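Local coordinates for protein alpha-11 giardin (Giardia intestinalis, PDB 2II2) that binds calcium as an unusual member of the annexin family and probably takes part in parasite attachment and in remodelling of the cytoskeleton, at residues Glu192-Phe197 with Lys203-Ala208; Val101-Pro106 with Leu222-Tyr227; Ser139-Leu144 with Leu181-Thr186. All coordinates share one frame; numbering follows the deposited sequence.

Contact 1 (Glu192-Phe197 with Lys203-Ala208); sequences EINHRF and KSVQEA
Methyl CG2 of V205 sits over one face of the F197 ring, 3.9 Å from the ring centroid and 27° off the ring normal, a CH-pi contact shifted toward the CD2 rim. The ring reaches it because CG of F197 stands anti to the backbone N (chi1 -180°), which directs the phenyl group toward K203-A208. At the ring's edge two neighbours lie near its plane: CB of A208, 3.6 Å from CZ of F197, and the carbonyl O of K203, 3.5 Å from CD2 of F197. The aromatic side chain is thus held by a methyl above and by helix 205-212 at its far end. Both helices belong to the all-helical annexin fold, and only a short turn separates them in the chain, so the contact closes a compact helix-turn-helix. Away from the ring the packing gives way to water and charge. N194 OD1 accepts from a water at 2.7 Å, and that water in turn accepts from N of V205, so one water links N194 to the first residue of helix 205-212. S204 is the N-cap of this helix; its OG takes the N-H of E207 at 2.9 Å. On the exposed side K203 NZ makes a salt bridge of 2.9 Å with OE2 of E207, meeting the carboxylate on its syn side, 23° out of plane.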
ATOM      1  N   GLU A 192      16.209 -14.144 -10.860  1.00  9.71           N
ATOM      2  CA  GLU A 192      16.659 -14.869 -12.036  1.00  9.57           C
ATOM      3  C   GLU A 192      15.552 -15.056 -13.096  1.00  9.46           C
ATOM      4  O   GLU A 192      15.805 -14.928 -14.304  1.00  9.51           O
ATOM      5  CB  GLU A 192      17.228 -16.212 -11.610  1.00 10.46           C
ATOM      6  CG  GLU A 192      18.436 -16.047 -10.705  1.00 13.69           C
ATOM      7  CD  GLU A 192      18.749 -17.261  -9.833  1.00 18.06           C
ATOM      8  OE1 GLU A 192      18.074 -18.310  -9.963  1.00 20.64           O
ATOM      9  OE2 GLU A 192      19.688 -17.153  -8.999  1.00 20.34           O
ATOM     10  N   ILE A 193      14.321 -15.346 -12.650  1.00  8.33           N
ATOM     11  CA  ILE A 193      13.189 -15.498 -13.549  1.00  8.10           C
ATOM     12  C   ILE A 193      12.947 -14.194 -14.301  1.00  8.12           C
ATOM     13  O   ILE A 193      12.737 -14.201 -15.527  1.00  8.95           O
ATOM     14  CB  ILE A 193      11.931 -15.944 -12.773  1.00  8.22           C
ATOM     15  CG1 ILE A 193      12.119 -17.372 -12.233  1.00  8.85           C
ATOM     16  CG2 ILE A 193      10.671 -15.795 -13.621  1.00  9.18           C
ATOM     17  CD1 ILE A 193      11.094 -17.714 -11.133  1.00 10.24           C
ATOM     18  N   ASN A 194      12.995 -13.087 -13.553  1.00  7.61           N
ATOM     19  CA  ASN A 194      12.804 -11.782 -14.125  1.00  8.04           C
ATOM     20  C   ASN A 194      13.837 -11.470 -15.206  1.00  8.37           C
ATOM     21  O   ASN A 194      13.487 -11.014 -16.308  1.00  8.38           O
ATOM     22  CB  ASN A 194      12.829 -10.741 -13.008  1.00  8.18           C
ATOM     23  CG  ASN A 194      12.621  -9.354 -13.507  1.00  8.35           C
ATOM     24  OD1 ASN A 194      11.540  -9.025 -14.026  1.00  8.95           O
ATOM     25  ND2 ASN A 194      13.629  -8.499 -13.341  1.00 10.10           N
ATOM     26  N   HIS A 195      15.101 -11.717 -14.906  1.00  8.83           N
ATOM     27  CA  HIS A 195      16.129 -11.472 -15.893  1.00  8.44           C
ATOM     28  C   HIS A 195      15.929 -12.334 -17.125  1.00  8.57           C
ATOM     29  O   HIS A 195      16.042 -11.846 -18.261  1.00  9.15           O
ATOM     30  CB  HIS A 195      17.496 -11.742 -15.276  1.00  9.19           C
ATOM     31  CG  HIS A 195      18.620 -11.716 -16.270  1.00 10.45           C
ATOM     32  ND1 HIS A 195      18.923 -10.590 -17.002  1.00 11.00           N
ATOM     33  CD2 HIS A 195      19.504 -12.666 -16.650  1.00 11.07           C
ATOM     34  CE1 HIS A 195      19.955 -10.843 -17.788  1.00 11.61           C
ATOM     35  NE2 HIS A 195      20.325 -12.096 -17.597  1.00 12.65           N
ATOM     36  N   ARG A 196      15.616 -13.615 -16.919  1.00  8.87           N
ATOM     37  CA  ARG A 196      15.433 -14.516 -18.070  1.00  9.01           C
ATOM     38  C   ARG A 196      14.256 -14.046 -18.924  1.00  8.79           C
ATOM     39  O   ARG A 196      14.324 -14.121 -20.167  1.00  9.44           O
ATOM     40  CB  ARG A 196      15.222 -15.952 -17.581  1.00  9.22           C
ATOM     41  CG  ARG A 196      16.466 -16.655 -16.989  1.00 12.24           C
ATOM     42  CD  ARG A 196      16.222 -18.133 -16.754  1.00 15.72           C
ATOM     43  NE  ARG A 196      16.628 -18.993 -17.871  1.00 23.53           N
ATOM     44  CZ  ARG A 196      17.840 -19.526 -18.024  1.00 25.26           C
ATOM     45  NH1 ARG A 196      18.797 -19.287 -17.135  1.00 27.96           N
ATOM     46  NH2 ARG A 196      18.102 -20.295 -19.076  1.00 25.52           N
ATOM     47  N   PHE A 197      13.187 -13.564 -18.277  1.00  8.52           N
ATOM     48  CA  PHE A 197      12.039 -13.072 -19.034  1.00  8.65           C
ATOM     49  C   PHE A 197      12.468 -11.905 -19.915  1.00  8.13           C
ATOM     50  O   PHE A 197      12.074 -11.809 -21.065  1.00  8.69           O
ATOM     51  CB  PHE A 197      10.937 -12.630 -18.074  1.00  8.35           C
ATOM     52  CG  PHE A 197       9.700 -12.105 -18.767  1.00  8.35           C
ATOM     53  CD1 PHE A 197       8.616 -12.941 -18.990  1.00  8.25           C
ATOM     54  CD2 PHE A 197       9.613 -10.788 -19.172  1.00  7.92           C
ATOM     55  CE1 PHE A 197       7.481 -12.484 -19.594  1.00  8.55           C
ATOM     56  CE2 PHE A 197       8.454 -10.285 -19.780  1.00  8.45           C
ATOM     57  CZ  PHE A 197       7.385 -11.144 -19.991  1.00  8.51           C
ATOM     58  N   LYS A 203      11.212  -7.450 -23.196  1.00 10.81           N
ATOM     59  CA  LYS A 203      10.270  -6.628 -22.457  1.00 10.70           C
ATOM     60  C   LYS A 203      10.472  -6.794 -20.966  1.00  9.38           C
ATOM     61  O   LYS A 203      10.890  -7.863 -20.497  1.00 10.92           O
ATOM     62  CB  LYS A 203       8.811  -7.028 -22.801  1.00 11.26           C
ATOM     63  CG  LYS A 203       8.438  -6.988 -24.266  1.00 14.05           C
ATOM     64  CD  LYS A 203       8.360  -5.567 -24.758  1.00 18.39           C
ATOM     65  CE  LYS A 203       7.683  -5.455 -26.122  1.00 21.11           C
ATOM     66  NZ  LYS A 203       7.663  -4.023 -26.546  1.00 22.60           N
ATOM     67  N   SER A 204      10.111  -5.755 -20.219  1.00  9.78           N
ATOM     68  CA  SER A 204       9.951  -5.896 -18.790  1.00  9.19           C
ATOM     69  C   SER A 204       8.654  -6.660 -18.493  1.00  8.09           C
ATOM     70  O   SER A 204       7.686  -6.653 -19.267  1.00  8.71           O
ATOM     71  CB  SER A 204       9.932  -4.544 -18.075  1.00  9.79           C
ATOM     72  OG  SER A 204       8.729  -3.874 -18.364  1.00 10.08           O
ATOM     73  N   VAL A 205       8.668  -7.319 -17.340  1.00  7.77           N
ATOM     74  CA  VAL A 205       7.477  -7.995 -16.858  1.00  7.53           C
ATOM     75  C   VAL A 205       6.374  -6.963 -16.657  1.00  7.14           C
ATOM     76  O   VAL A 205       5.229  -7.231 -16.989  1.00  7.78           O
ATOM     77  CB  VAL A 205       7.747  -8.827 -15.574  1.00  7.41           C
ATOM     78  CG1 VAL A 205       6.451  -9.438 -15.066  1.00  8.90           C
ATOM     79  CG2 VAL A 205       8.769  -9.948 -15.848  1.00  8.61           C
ATOM     80  N   GLN A 206       6.718  -5.793 -16.107  1.00  7.30           N
ATOM     81  CA  GLN A 206       5.710  -4.743 -15.928  1.00  7.87           C
ATOM     82  C   GLN A 206       5.018  -4.420 -17.249  1.00  8.17           C
ATOM     83  O   GLN A 206       3.789  -4.336 -17.320  1.00  8.13           O
ATOM     84  CB  GLN A 206       6.322  -3.469 -15.365  1.00  8.03           C
ATOM     85  CG  GLN A 206       5.274  -2.368 -15.133  1.00  8.50           C
ATOM     86  CD  GLN A 206       5.844  -0.970 -15.023  1.00  8.41           C
ATOM     87  OE1 GLN A 206       5.236  -0.015 -15.533  1.00 12.21           O
ATOM     88  NE2 GLN A 206       6.969  -0.817 -14.393  1.00  7.81           N
ATOM     89  N   GLU A 207       5.803  -4.208 -18.300  1.00  8.08           N
ATOM     90  CA  GLU A 207       5.225  -3.842 -19.582  1.00  9.52           C
ATOM     91  C   GLU A 207       4.311  -4.948 -20.098  1.00  8.23           C
ATOM     92  O   GLU A 207       3.215  -4.685 -20.596  1.00  9.49           O
ATOM     93  CB  GLU A 207       6.285  -3.508 -20.639  1.00 11.61           C
ATOM     94  CG  GLU A 207       5.622  -3.007 -21.941  1.00 14.87           C
ATOM     95  CD  GLU A 207       6.580  -2.821 -23.101  1.00 14.34           C
ATOM     96  OE1 GLU A 207       7.680  -2.276 -22.884  1.00 17.01           O
ATOM     97  OE2 GLU A 207       6.188  -3.158 -24.247  1.00 19.08           O
ATOM     98  N   ALA A 208       4.792  -6.186 -19.988  1.00  8.00           N
ATOM     99  CA  ALA A 208       4.002  -7.331 -20.444  1.00  8.71           C
ATOM    100  C   ALA A 208       2.677  -7.437 -19.672  1.00  8.47           C
ATOM    101  O   ALA A 208       1.634  -7.672 -20.272  1.00  8.65           O
ATOM    102  CB  ALA A 208       4.809  -8.586 -20.362  1.00  8.58           C
TER
HETATM  103  O   HOH W   1      11.092  -7.048 -15.757  1.00  9.35           O

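Contact 2 (Val101-Pro106 with Leu222-Tyr227); sequences VLIATP and LCIAHY
The CG2 methyl of I224 is the bump here, and the hollow that takes it lies between the side chains of L102 and I103. It comes within 3.8 Å of CB of L102 and within 3.7 Å of CG1 of I103, so two consecutive residues grip one methyl. Further out, the tips of both partners close in: CD1 of L102 and CD1 of I103 each stand 4.0 Å from CG2 of I224. The methyl is presented by a chi1 of -73°, which sets CG2 anti to the backbone N of I224 and leaves CG1 beside that N. L102 and I103 each run at about a right angle to the isoleucine. A second, shallower fit lies next to the first. CD1 of L102 reaches past I224 to the small side chain of A225, stopping 4.2 Å from its CB and 4.1 Å from its backbone N; the alanine's shortness lets the two backbones come close, with CA of L102 5.8 Å from CA of A225. In the annexin fold, all-helical and without strands, this joins helix 94-102 and the turn after it to the middle of helix 216-230, near the centre of the chain. The side-chain contacts are apolar. Y238 of helix 232-244 also packs against I224, while L141 of helix 137-147 and I182 of helix 175-184 touch A225. At the turn itself the carbonyl of I103 accepts a hydrogen bond from R80.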
ATOM      1  N   VAL A 101      -2.111  -6.854   1.453  1.00  7.69           N
ATOM      2  CA  VAL A 101      -1.705  -8.250   1.512  1.00  7.78           C
ATOM      3  C   VAL A 101      -0.527  -8.590   0.625  1.00  7.33           C
ATOM      4  O   VAL A 101       0.149  -9.594   0.889  1.00  8.54           O
ATOM      5  CB  VAL A 101      -2.884  -9.254   1.254  1.00  8.20           C
ATOM      6  CG1 VAL A 101      -4.056  -8.949   2.227  1.00  8.96           C
ATOM      7  CG2 VAL A 101      -3.355  -9.273  -0.193  1.00  9.77           C
ATOM      8  N   LEU A 102      -0.279  -7.798  -0.417  1.00  7.20           N
ATOM      9  CA  LEU A 102       0.852  -8.070  -1.297  1.00  8.01           C
ATOM     10  C   LEU A 102       2.152  -7.478  -0.763  1.00  8.36           C
ATOM     11  O   LEU A 102       3.221  -8.027  -0.993  1.00 11.40           O
ATOM     12  CB  LEU A 102       0.575  -7.577  -2.722  1.00  8.14           C
ATOM     13  CG  LEU A 102      -0.646  -8.195  -3.435  1.00  8.29           C
ATOM     14  CD1 LEU A 102      -0.716  -7.683  -4.825  1.00  8.85           C
ATOM     15  CD2 LEU A 102      -0.605  -9.724  -3.451  1.00  9.17           C
ATOM     16  N   ILE A 103       2.071  -6.368  -0.058  1.00  8.22           N
ATOM     17  CA  ILE A 103       3.263  -5.716   0.456  1.00  8.81           C
ATOM     18  C   ILE A 103       3.401  -6.071   1.929  1.00  8.17           C
ATOM     19  O   ILE A 103       3.126  -5.264   2.830  1.00  9.30           O
ATOM     20  CB  ILE A 103       3.247  -4.193   0.195  1.00  7.69           C
ATOM     21  CG1 ILE A 103       2.930  -3.930  -1.295  1.00  8.42           C
ATOM     22  CG2 ILE A 103       4.592  -3.594   0.548  1.00  9.33           C
ATOM     23  CD1 ILE A 103       2.874  -2.466  -1.634  1.00  9.93           C
ATOM     24  N   ALA A 104       3.813  -7.319   2.158  1.00  9.40           N
ATOM     25  CA  ALA A 104       3.739  -7.892   3.502  1.00  9.90           C
ATOM     26  C   ALA A 104       4.637  -9.095   3.605  1.00 10.54           C
ATOM     27  O   ALA A 104       4.593  -9.980   2.746  1.00 11.33           O
ATOM     28  CB  ALA A 104       2.312  -8.298   3.837  1.00 11.27           C
ATOM     29  N   THR A 105       5.455  -9.109   4.651  1.00 10.74           N
ATOM     30  CA  THR A 105       6.248 -10.276   4.982  1.00 11.55           C
ATOM     31  C   THR A 105       5.334 -11.379   5.541  1.00 11.57           C
ATOM     32  O   THR A 105       4.195 -11.105   5.925  1.00 11.02           O
ATOM     33  CB  THR A 105       7.261  -9.945   6.078  1.00 12.33           C
ATOM     34  OG1 THR A 105       6.538  -9.566   7.251  1.00 12.90           O
ATOM     35  CG2 THR A 105       8.203  -8.808   5.672  1.00 12.11           C
ATOM     36  N   PRO A 106       5.815 -12.629   5.595  1.00 12.28           N
ATOM     37  CA  PRO A 106       4.984 -13.634   6.273  1.00 12.89           C
ATOM     38  C   PRO A 106       4.565 -13.248   7.690  1.00 12.20           C
ATOM     39  O   PRO A 106       3.440 -13.526   8.087  1.00 12.45           O
ATOM     40  CB  PRO A 106       5.883 -14.871   6.295  1.00 12.90           C
ATOM     41  CG  PRO A 106       6.798 -14.692   5.107  1.00 13.54           C
ATOM     42  CD  PRO A 106       7.061 -13.210   5.061  1.00 13.45           C
ATOM     43  N   LEU A 222      -0.890  -7.342 -10.141  1.00  6.69           N
ATOM     44  CA  LEU A 222       0.164  -8.239 -10.602  1.00  6.38           C
ATOM     45  C   LEU A 222       1.504  -7.543 -10.595  1.00  6.05           C
ATOM     46  O   LEU A 222       2.506  -8.133 -10.231  1.00  6.68           O
ATOM     47  CB  LEU A 222      -0.149  -8.759 -12.021  1.00  7.39           C
ATOM     48  CG  LEU A 222      -1.230  -9.826 -12.081  1.00  8.09           C
ATOM     49  CD1 LEU A 222      -1.677  -9.974 -13.507  1.00  9.35           C
ATOM     50  CD2 LEU A 222      -0.697 -11.178 -11.520  1.00  9.48           C
ATOM     51  N   CYS A 223       1.547  -6.272 -11.005  1.00  6.43           N
ATOM     52  CA  CYS A 223       2.821  -5.554 -10.969  1.00  6.41           C
ATOM     53  C   CYS A 223       3.335  -5.370  -9.538  1.00  6.11           C
ATOM     54  O   CYS A 223       4.535  -5.380  -9.313  1.00  6.36           O
ATOM     55  CB  CYS A 223       2.706  -4.198 -11.654  1.00  7.14           C
ATOM     56  SG  CYS A 223       2.613  -4.270 -13.444  1.00  7.81           S
ATOM     57  N   ILE A 224       2.436  -5.148  -8.583  1.00  6.68           N
ATOM     58  CA  ILE A 224       2.853  -5.005  -7.200  1.00  6.80           C
ATOM     59  C   ILE A 224       3.493  -6.313  -6.700  1.00  6.01           C
ATOM     60  O   ILE A 224       4.556  -6.321  -6.036  1.00  6.78           O
ATOM     61  CB  ILE A 224       1.692  -4.546  -6.299  1.00  6.16           C
ATOM     62  CG1 ILE A 224       1.380  -3.078  -6.576  1.00  6.71           C
ATOM     63  CG2 ILE A 224       2.016  -4.759  -4.831  1.00  6.78           C
ATOM     64  CD1 ILE A 224       0.090  -2.581  -5.957  1.00  8.31           C
ATOM     65  N   ALA A 225       2.817  -7.430  -6.971  1.00  6.59           N
ATOM     66  CA  ALA A 225       3.350  -8.724  -6.528  1.00  6.75           C
ATOM     67  C   ALA A 225       4.702  -9.032  -7.176  1.00  6.87           C
ATOM     68  O   ALA A 225       5.648  -9.496  -6.516  1.00  7.22           O
ATOM     69  CB  ALA A 225       2.364  -9.828  -6.778  1.00  7.66           C
ATOM     70  N   HIS A 226       4.795  -8.767  -8.469  1.00  6.55           N
ATOM     71  CA  HIS A 226       6.049  -8.879  -9.226  1.00  6.22           C
ATOM     72  C   HIS A 226       7.149  -8.040  -8.590  1.00  5.76           C
ATOM     73  O   HIS A 226       8.226  -8.534  -8.278  1.00  7.10           O
ATOM     74  CB  HIS A 226       5.746  -8.416 -10.664  1.00  6.78           C
ATOM     75  CG  HIS A 226       6.949  -7.979 -11.435  1.00  7.36           C
ATOM     76  ND1 HIS A 226       7.921  -8.855 -11.868  1.00  7.48           N
ATOM     77  CD2 HIS A 226       7.339  -6.742 -11.808  1.00  8.32           C
ATOM     78  CE1 HIS A 226       8.859  -8.159 -12.487  1.00  8.24           C
ATOM     79  NE2 HIS A 226       8.525  -6.883 -12.474  1.00  8.05           N
ATOM     80  N   TYR A 227       6.884  -6.753  -8.407  1.00  6.14           N
ATOM     81  CA  TYR A 227       7.919  -5.872  -7.878  1.00  6.34           C
ATOM     82  C   TYR A 227       8.300  -6.211  -6.447  1.00  6.55           C
ATOM     83  O   TYR A 227       9.445  -6.016  -6.082  1.00  7.70           O
ATOM     84  CB  TYR A 227       7.536  -4.399  -8.043  1.00  6.42           C
ATOM     85  CG  TYR A 227       7.818  -3.868  -9.432  1.00  6.72           C
ATOM     86  CD1 TYR A 227       6.836  -3.249 -10.184  1.00  6.72           C
ATOM     87  CD2 TYR A 227       9.096  -3.978  -9.988  1.00  7.11           C
ATOM     88  CE1 TYR A 227       7.114  -2.740 -11.472  1.00  7.38           C
ATOM     89  CE2 TYR A 227       9.376  -3.474 -11.262  1.00  7.29           C
ATOM     90  CZ  TYR A 227       8.387  -2.858 -11.996  1.00  6.75           C
ATOM     91  OH  TYR A 227       8.707  -2.339 -13.226  1.00  9.17           O
TER

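Contact 3 (Ser139-Leu144 with Leu181-Thr186); sequences SYLCHL and LIITST
I183 meets L141 and L144 with both of its branches. Its CD1 makes an apolar contact with CD2 of L141 at 4.1 Å, the two side chains lying oblique to each other, and its CG2 a looser one with CB of L144 at 4.5 Å. A contact of another kind is closer: the same CG2 methyl packs on a backbone carbonyl, 3.6 Å from O of L144. This division follows from chi1 of I183 (-67°), which places CG2 anti to the backbone N and CG1 anti to the carbonyl carbon. The bent chain beyond, with chi2 at -72°, brings CD1 round to L141. The contact is modest in extent and joins helix 137-147 to helix 175-184, two neighbours in the helical bundle of the annexin fold. A225 of helix 216-230 touches both L141 and I183, and V179 packs against both leucines. Hydrogen bonds lie within each segment or lead to neighbours outside the two; those of 181-186 shape the chain as it leaves its helix. OG of S185 donates to the carbonyl O of L181 at 2.6 Å, a short bond in which the donor is tilted 33° from the carbonyl plane. R153 also bonds to S185 OG, so this buried hydroxyl has two partners. Backbone N of S185 reaches back to O of I182 at 3.3 Å. Immediately afterwards T186 is the N-cap of helix 187-201, its OG1 receiving the N-H of E189.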
ATOM      1  N   SER A 139      -8.527 -11.251  -7.881  1.00  8.22           N
ATOM      2  CA  SER A 139      -9.076 -12.130  -6.847  1.00  8.28           C
ATOM      3  C   SER A 139      -8.112 -13.218  -6.395  1.00  8.04           C
ATOM      4  O   SER A 139      -7.965 -13.459  -5.185  1.00  9.27           O
ATOM      5  CB  SER A 139     -10.406 -12.721  -7.279  1.00  9.56           C
ATOM      6  OG  SER A 139     -10.293 -13.564  -8.419  1.00 12.46           O
ATOM      7  N   TYR A 140      -7.449 -13.865  -7.353  1.00  8.59           N
ATOM      8  CA  TYR A 140      -6.443 -14.843  -7.010  1.00  8.91           C
ATOM      9  C   TYR A 140      -5.318 -14.239  -6.187  1.00  8.53           C
ATOM     10  O   TYR A 140      -4.808 -14.881  -5.276  1.00  8.94           O
ATOM     11  CB  TYR A 140      -5.868 -15.570  -8.237  1.00 10.41           C
ATOM     12  CG  TYR A 140      -6.771 -16.668  -8.697  1.00 10.26           C
ATOM     13  CD1 TYR A 140      -7.651 -16.477  -9.754  1.00 12.29           C
ATOM     14  CD2 TYR A 140      -6.772 -17.894  -8.052  1.00 11.17           C
ATOM     15  CE1 TYR A 140      -8.522 -17.484 -10.166  1.00 13.51           C
ATOM     16  CE2 TYR A 140      -7.647 -18.921  -8.458  1.00 12.64           C
ATOM     17  CZ  TYR A 140      -8.508 -18.695  -9.517  1.00 12.25           C
ATOM     18  OH  TYR A 140      -9.372 -19.695  -9.908  1.00 14.97           O
ATOM     19  N   LEU A 141      -4.900 -13.006  -6.481  1.00  7.56           N
ATOM     20  CA  LEU A 141      -3.840 -12.365  -5.690  1.00  7.71           C
ATOM     21  C   LEU A 141      -4.260 -12.274  -4.236  1.00  7.99           C
ATOM     22  O   LEU A 141      -3.441 -12.519  -3.347  1.00  8.27           O
ATOM     23  CB  LEU A 141      -3.541 -10.979  -6.239  1.00  8.05           C
ATOM     24  CG  LEU A 141      -2.673 -10.956  -7.496  1.00  7.49           C
ATOM     25  CD1 LEU A 141      -2.856  -9.639  -8.256  1.00  8.59           C
ATOM     26  CD2 LEU A 141      -1.206 -11.181  -7.109  1.00  8.01           C
ATOM     27  N   CYS A 142      -5.525 -11.911  -3.997  1.00  8.15           N
ATOM     28  CA  CYS A 142      -5.988 -11.756  -2.613  1.00  8.25           C
ATOM     29  C   CYS A 142      -5.868 -13.071  -1.846  1.00  8.33           C
ATOM     30  O   CYS A 142      -5.283 -13.142  -0.748  1.00  9.40           O
ATOM     31  CB  CYS A 142      -7.420 -11.255  -2.532  1.00  8.44           C
ATOM     32  SG  CYS A 142      -7.623  -9.571  -3.165  1.00  8.93           S
ATOM     33  N   HIS A 143      -6.435 -14.126  -2.424  1.00  9.00           N
ATOM     34  CA  HIS A 143      -6.472 -15.417  -1.744  1.00  9.27           C
ATOM     35  C   HIS A 143      -5.080 -16.037  -1.607  1.00  8.99           C
ATOM     36  O   HIS A 143      -4.691 -16.533  -0.542  1.00  9.94           O
ATOM     37  CB  HIS A 143      -7.363 -16.400  -2.506  1.00  9.75           C
ATOM     38  CG  HIS A 143      -8.827 -16.130  -2.375  1.00  9.58           C
ATOM     39  ND1 HIS A 143      -9.666 -16.970  -1.673  1.00 11.98           N
ATOM     40  CD2 HIS A 143      -9.609 -15.148  -2.887  1.00 10.36           C
ATOM     41  CE1 HIS A 143     -10.907 -16.516  -1.772  1.00 11.78           C
ATOM     42  NE2 HIS A 143     -10.903 -15.415  -2.505  1.00  9.60           N
ATOM     43  N   LEU A 144      -4.340 -16.077  -2.711  1.00  8.87           N
ATOM     44  CA  LEU A 144      -3.055 -16.776  -2.679  1.00  9.01           C
ATOM     45  C   LEU A 144      -2.017 -16.033  -1.842  1.00  9.09           C
ATOM     46  O   LEU A 144      -1.174 -16.660  -1.203  1.00  9.36           O
ATOM     47  CB  LEU A 144      -2.516 -17.116  -4.076  1.00  9.17           C
ATOM     48  CG  LEU A 144      -3.406 -18.055  -4.899  1.00 11.90           C
ATOM     49  CD1 LEU A 144      -2.742 -18.374  -6.240  1.00 14.05           C
ATOM     50  CD2 LEU A 144      -3.794 -19.327  -4.156  1.00 14.30           C
ATOM     51  N   LEU A 181       2.671 -18.533  -9.625  1.00  7.71           N
ATOM     52  CA  LEU A 181       4.114 -18.443  -9.905  1.00  7.89           C
ATOM     53  C   LEU A 181       4.765 -17.278  -9.175  1.00  8.16           C
ATOM     54  O   LEU A 181       5.776 -17.453  -8.463  1.00  8.52           O
ATOM     55  CB  LEU A 181       4.359 -18.375 -11.401  1.00  8.48           C
ATOM     56  CG  LEU A 181       5.802 -18.471 -11.918  1.00  9.05           C
ATOM     57  CD1 LEU A 181       5.773 -18.895 -13.367  1.00 10.54           C
ATOM     58  CD2 LEU A 181       6.563 -17.151 -11.784  1.00 10.13           C
ATOM     59  N   ILE A 182       4.155 -16.107  -9.319  1.00  7.84           N
ATOM     60  CA  ILE A 182       4.748 -14.911  -8.722  1.00  7.77           C
ATOM     61  C   ILE A 182       4.720 -14.969  -7.190  1.00  8.25           C
ATOM     62  O   ILE A 182       5.736 -14.749  -6.529  1.00  8.36           O
ATOM     63  CB  ILE A 182       4.031 -13.656  -9.222  1.00  8.01           C
ATOM     64  CG1 ILE A 182       4.251 -13.464 -10.724  1.00  8.41           C
ATOM     65  CG2 ILE A 182       4.537 -12.428  -8.506  1.00  7.83           C
ATOM     66  CD1 ILE A 182       3.358 -12.424 -11.359  1.00 10.35           C
ATOM     67  N   ILE A 183       3.548 -15.284  -6.635  1.00  7.88           N
ATOM     68  CA  ILE A 183       3.370 -15.268  -5.183  1.00  9.13           C
ATOM     69  C   ILE A 183       4.209 -16.299  -4.425  1.00  8.70           C
ATOM     70  O   ILE A 183       4.569 -16.060  -3.259  1.00 10.50           O
ATOM     71  CB  ILE A 183       1.853 -15.433  -4.787  1.00  9.39           C
ATOM     72  CG1 ILE A 183       1.020 -14.229  -5.211  1.00 11.73           C
ATOM     73  CG2 ILE A 183       1.682 -15.854  -3.308  1.00 13.24           C
ATOM     74  CD1 ILE A 183       1.262 -13.014  -4.395  1.00 12.65           C
ATOM     75  N   THR A 184       4.520 -17.421  -5.072  1.00  8.40           N
ATOM     76  CA  THR A 184       5.276 -18.473  -4.404  1.00  9.04           C
ATOM     77  C   THR A 184       6.761 -18.451  -4.726  1.00  8.51           C
ATOM     78  O   THR A 184       7.492 -19.317  -4.251  1.00  9.66           O
ATOM     79  CB  THR A 184       4.735 -19.892  -4.734  1.00  9.56           C
ATOM     80  OG1 THR A 184       4.902 -20.164  -6.130  1.00  9.29           O
ATOM     81  CG2 THR A 184       3.265 -20.056  -4.355  1.00 11.06           C
ATOM     82  N   SER A 185       7.234 -17.481  -5.499  1.00  8.73           N
ATOM     83  CA  SER A 185       8.657 -17.431  -5.839  1.00  7.42           C
ATOM     84  C   SER A 185       9.456 -16.899  -4.691  1.00  8.20           C
ATOM     85  O   SER A 185       9.083 -15.897  -4.085  1.00 10.17           O
ATOM     86  CB  SER A 185       8.916 -16.511  -7.039  1.00  8.57           C
ATOM     87  OG  SER A 185       8.338 -16.981  -8.245  1.00  8.59           O
ATOM     88  N   THR A 186      10.601 -17.529  -4.440  1.00  9.09           N
ATOM     89  CA  THR A 186      11.564 -16.892  -3.561  1.00  9.19           C
ATOM     90  C   THR A 186      12.177 -15.663  -4.251  1.00  9.27           C
ATOM     91  O   THR A 186      12.198 -15.577  -5.482  1.00  9.55           O
ATOM     92  CB  THR A 186      12.701 -17.844  -3.162  1.00  9.90           C
ATOM     93  OG1 THR A 186      13.454 -18.167  -4.335  1.00 11.71           O
ATOM     94  CG2 THR A 186      12.170 -19.100  -2.505  1.00 10.96           C
TER

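How the contacts relate
From the N terminus, the chain first reaches V101-P106, with 115 residues between it and its partner, L222-Y227. Within that long loop two shorter ones close in series: contact 3 brings L181-T186 back to S139-L144, and contact 1 then folds K203-A208 onto E192-F197. Both are therefore enclosed by contact 2, and none cross. Helix 216-230 links all three. The backbone of its L222 packs on L141 of contact 3 and that of its H226 on I182; the centres of contacts 2 and 3 are about 8 Å apart. H226 and C223 also meet N194, V205 and Q206 of contact 1. Contacts 1 and 3 touch more lightly, through I193 and S185, where helix 175-184 gives way to helix 187-201.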